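Local coordinates for protein putative HTH-type transcriptional regulator YwnA (Bacillus subtilis subsp. subtilis, PDB 1XD7) that probably binds DNA and regulates transcription as a winged helix-turn-helix factor of the Rrf2 family, at residues S45-A50 with L74-A79. Residues are numbered along the deposited sequence; the frame is centred on the assembly and turned at random.
Sequences SLLKKA and LEVYRA
Leu47 carries CG anti to its own carbonyl carbon (chi1 -70°), and a second torsion that places CD1 roughly anti to CA sends the other methyl, CD2, toward helix 73-80, although the CB itself sets off at a slant to that helix. Val76 holds CG1 anti to its backbone N (chi1 -180°), and Val76 CG1 lies 4.3 Å from Leu47 CD2, a loose tip-to-tip meeting. Leu47 CD2 also stands 4.4 Å from Ala79 CB, so one leucine methyl reaches two residues a helical turn apart. Leu47 and Val76 also rest on Leu15 of helix 7-19; bulky apolar side chains suit this buried side.

Ala79 is the hub of the contact. Ala79 CB meets Ala50 CB at 3.3 Å, methyl against methyl. Ala50 CA and Ala79 CA lie 5.5 Å apart, a backbone spacing that suits small residues, and even so the methyls are pressed together more tightly than in ordinary van der Waals packing. Ala50, at the exposed edge, is the first residue to leave helical geometry after helix 37-49, yet the bond from its N to Leu46 O carries the helical pattern up to it. Its CB points toward helix 73-80. Partly exposed Leu46 contributes only its CB, 3.6 Å from Ala79 O.

The local axes cross at 115° and approach to 9.4 Å. The C-terminal end of helix 37-49, the second helix of the predicted helix-turn-helix, is thereby packed against the helix that follows the two-stranded wing. Dispersion joins Leu47 to Val76 and Ala79; the alanine methyls form the closest, somewhat strained carbon pair, and Leu46 sets a carbon against a carbonyl oxygen. Without hydrogen bonds or salt bridges between the segments, the fit is one of shape, not of directional bonds.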
ATOM      1  N   SER A  45     -21.987  -6.543   4.533  1.00 43.17           N
ATOM      2  CA  SER A  45     -22.401  -7.704   3.734  1.00 44.33           C
ATOM      3  C   SER A  45     -21.133  -8.484   3.405  1.00 43.85           C
ATOM      4  O   SER A  45     -21.120  -9.713   3.407  1.00 44.95           O
ATOM      5  CB  SER A  45     -23.064  -7.267   2.435  1.00 45.39           C
ATOM      6  OG  SER A  45     -23.367  -5.886   2.479  1.00 47.54           O
ATOM      7  N   LEU A  46     -20.065  -7.752   3.126  1.00 42.74           N
ATOM      8  CA  LEU A  46     -18.796  -8.374   2.808  1.00 43.25           C
ATOM      9  C   LEU A  46     -18.310  -9.167   4.014  1.00 45.13           C
ATOM     10  O   LEU A  46     -18.012 -10.361   3.910  1.00 45.41           O
ATOM     11  CB  LEU A  46     -17.786  -7.300   2.427  1.00 40.25           C
ATOM     12  CG  LEU A  46     -18.212  -6.525   1.179  1.00 40.20           C
ATOM     13  CD1 LEU A  46     -17.287  -5.345   0.959  1.00 37.87           C
ATOM     14  CD2 LEU A  46     -18.212  -7.459  -0.024  1.00 36.24           C
ATOM     15  N   LEU A  47     -18.245  -8.504   5.164  1.00 44.97           N
ATOM     16  CA  LEU A  47     -17.795  -9.162   6.381  1.00 44.37           C
ATOM     17  C   LEU A  47     -18.603 -10.422   6.657  1.00 45.01           C
ATOM     18  O   LEU A  47     -18.062 -11.430   7.103  1.00 46.60           O
ATOM     19  CB  LEU A  47     -17.888  -8.195   7.555  1.00 42.33           C
ATOM     20  CG  LEU A  47     -16.834  -7.100   7.418  1.00 40.90           C
ATOM     21  CD1 LEU A  47     -17.163  -5.917   8.302  1.00 38.42           C
ATOM     22  CD2 LEU A  47     -15.474  -7.686   7.769  1.00 39.98           C
ATOM     23  N   LYS A  48     -19.900 -10.377   6.391  1.00 44.68           N
ATOM     24  CA  LYS A  48     -20.705 -11.562   6.608  1.00 46.65           C
ATOM     25  C   LYS A  48     -20.396 -12.575   5.519  1.00 48.46           C
ATOM     26  O   LYS A  48     -20.276 -13.769   5.787  1.00 48.92           O
ATOM     27  CB  LYS A  48     -22.180 -11.210   6.593  1.00 47.07           C
ATOM     28  CG  LYS A  48     -22.609 -10.442   7.836  1.00 49.55           C
ATOM     29  CD  LYS A  48     -24.112 -10.299   7.913  1.00 49.26           C
ATOM     30  CE  LYS A  48     -24.647  -9.508   6.739  1.00 48.90           C
ATOM     31  NZ  LYS A  48     -26.111  -9.259   6.893  1.00 50.25           N
ATOM     32  N   LYS A  49     -20.268 -12.086   4.289  1.00 49.26           N
ATOM     33  CA  LYS A  49     -19.963 -12.931   3.146  1.00 50.65           C
ATOM     34  C   LYS A  49     -18.689 -13.698   3.480  1.00 50.40           C
ATOM     35  O   LYS A  49     -18.542 -14.866   3.137  1.00 50.21           O
ATOM     36  CB  LYS A  49     -19.747 -12.061   1.913  1.00 52.57           C
ATOM     37  CG  LYS A  49     -20.198 -12.673   0.604  1.00 55.07           C
ATOM     38  CD  LYS A  49     -19.944 -11.683  -0.533  1.00 58.13           C
ATOM     39  CE  LYS A  49     -20.484 -12.173  -1.870  1.00 58.70           C
ATOM     40  NZ  LYS A  49     -21.972 -12.225  -1.879  1.00 58.00           N
ATOM     41  N   ALA A  50     -17.772 -13.029   4.168  1.00 49.73           N
ATOM     42  CA  ALA A  50     -16.521 -13.656   4.574  1.00 48.84           C
ATOM     43  C   ALA A  50     -16.756 -14.376   5.902  1.00 48.85           C
ATOM     44  O   ALA A  50     -15.816 -14.736   6.606  1.00 48.13           O
ATOM     45  CB  ALA A  50     -15.446 -12.601   4.735  1.00 47.90           C
ATOM     46  N   LEU A  74      -5.515  -9.169   8.766  1.00 41.66           N
ATOM     47  CA  LEU A  74      -5.348  -9.687   7.415  1.00 43.16           C
ATOM     48  C   LEU A  74      -6.666 -10.342   7.006  1.00 43.20           C
ATOM     49  O   LEU A  74      -7.164 -10.127   5.900  1.00 41.64           O
ATOM     50  CB  LEU A  74      -4.194 -10.701   7.390  1.00 46.32           C
ATOM     51  CG  LEU A  74      -3.809 -11.469   6.114  1.00 46.90           C
ATOM     52  CD1 LEU A  74      -4.766 -12.613   5.914  1.00 46.78           C
ATOM     53  CD2 LEU A  74      -3.790 -10.548   4.911  1.00 45.28           C
ATOM     54  N   GLU A  75      -7.241 -11.116   7.921  1.00 43.69           N
ATOM     55  CA  GLU A  75      -8.515 -11.797   7.678  1.00 44.05           C
ATOM     56  C   GLU A  75      -9.582 -10.771   7.295  1.00 45.64           C
ATOM     57  O   GLU A  75     -10.416 -11.021   6.419  1.00 46.50           O
ATOM     58  CB  GLU A  75      -8.939 -12.560   8.943  1.00 42.43           C
ATOM     59  CG  GLU A  75     -10.204 -13.409   8.827  1.00 42.99           C
ATOM     60  CD  GLU A  75     -10.332 -14.420   9.974  1.00 42.97           C
ATOM     61  OE1 GLU A  75      -9.435 -14.472  10.844  1.00 44.11           O
ATOM     62  OE2 GLU A  75     -11.326 -15.176  10.009  1.00 43.79           O
ATOM     63  N   VAL A  76      -9.547  -9.613   7.952  1.00 45.08           N
ATOM     64  CA  VAL A  76     -10.503  -8.545   7.684  1.00 44.68           C
ATOM     65  C   VAL A  76     -10.225  -7.938   6.324  1.00 44.61           C
ATOM     66  O   VAL A  76     -11.138  -7.677   5.540  1.00 44.59           O
ATOM     67  CB  VAL A  76     -10.391  -7.404   8.720  1.00 44.47           C
ATOM     68  CG1 VAL A  76     -11.406  -6.321   8.401  1.00 42.10           C
ATOM     69  CG2 VAL A  76     -10.597  -7.940  10.118  1.00 42.04           C
ATOM     70  N   TYR A  77      -8.947  -7.698   6.071  1.00 45.42           N
ATOM     71  CA  TYR A  77      -8.482  -7.119   4.825  1.00 48.11           C
ATOM     72  C   TYR A  77      -9.056  -7.797   3.584  1.00 48.33           C
ATOM     73  O   TYR A  77      -9.723  -7.161   2.778  1.00 47.27           O
ATOM     74  CB  TYR A  77      -6.963  -7.191   4.773  1.00 51.01           C
ATOM     75  CG  TYR A  77      -6.359  -6.622   3.506  1.00 56.39           C
ATOM     76  CD1 TYR A  77      -6.387  -5.251   3.246  1.00 57.52           C
ATOM     77  CD2 TYR A  77      -5.725  -7.455   2.582  1.00 57.72           C
ATOM     78  CE1 TYR A  77      -5.789  -4.722   2.094  1.00 59.94           C
ATOM     79  CE2 TYR A  77      -5.124  -6.937   1.426  1.00 59.51           C
ATOM     80  CZ  TYR A  77      -5.156  -5.572   1.189  1.00 60.89           C
ATOM     81  OH  TYR A  77      -4.536  -5.060   0.063  1.00 60.97           O
ATOM     82  N   ARG A  78      -8.784  -9.088   3.431  1.00 49.58           N
ATOM     83  CA  ARG A  78      -9.268  -9.834   2.274  1.00 51.37           C
ATOM     84  C   ARG A  78     -10.762  -9.688   2.076  1.00 50.73           C
ATOM     85  O   ARG A  78     -11.225  -9.470   0.959  1.00 51.75           O
ATOM     86  CB  ARG A  78      -8.923 -11.317   2.398  1.00 52.86           C
ATOM     87  CG  ARG A  78      -7.852 -11.793   1.419  1.00 57.42           C
ATOM     88  CD  ARG A  78      -7.848 -13.317   1.335  1.00 60.40           C
ATOM     89  NE  ARG A  78      -8.627 -13.868   0.219  1.00 64.11           N
ATOM     90  CZ  ARG A  78      -9.886 -13.547  -0.087  1.00 65.67           C
ATOM     91  NH1 ARG A  78     -10.555 -12.654   0.628  1.00 66.29           N
ATOM     92  NH2 ARG A  78     -10.485 -14.134  -1.116  1.00 67.44           N
ATOM     93  N   ALA A  79     -11.520  -9.806   3.160  1.00 50.66           N
ATOM     94  CA  ALA A  79     -12.969  -9.684   3.081  1.00 48.20           C
ATOM     95  C   ALA A  79     -13.405  -8.365   2.458  1.00 47.02           C
ATOM     96  O   ALA A  79     -14.424  -8.316   1.785  1.00 46.63           O
ATOM     97  CB  ALA A  79     -13.581  -9.834   4.459  1.00 50.18           C
TER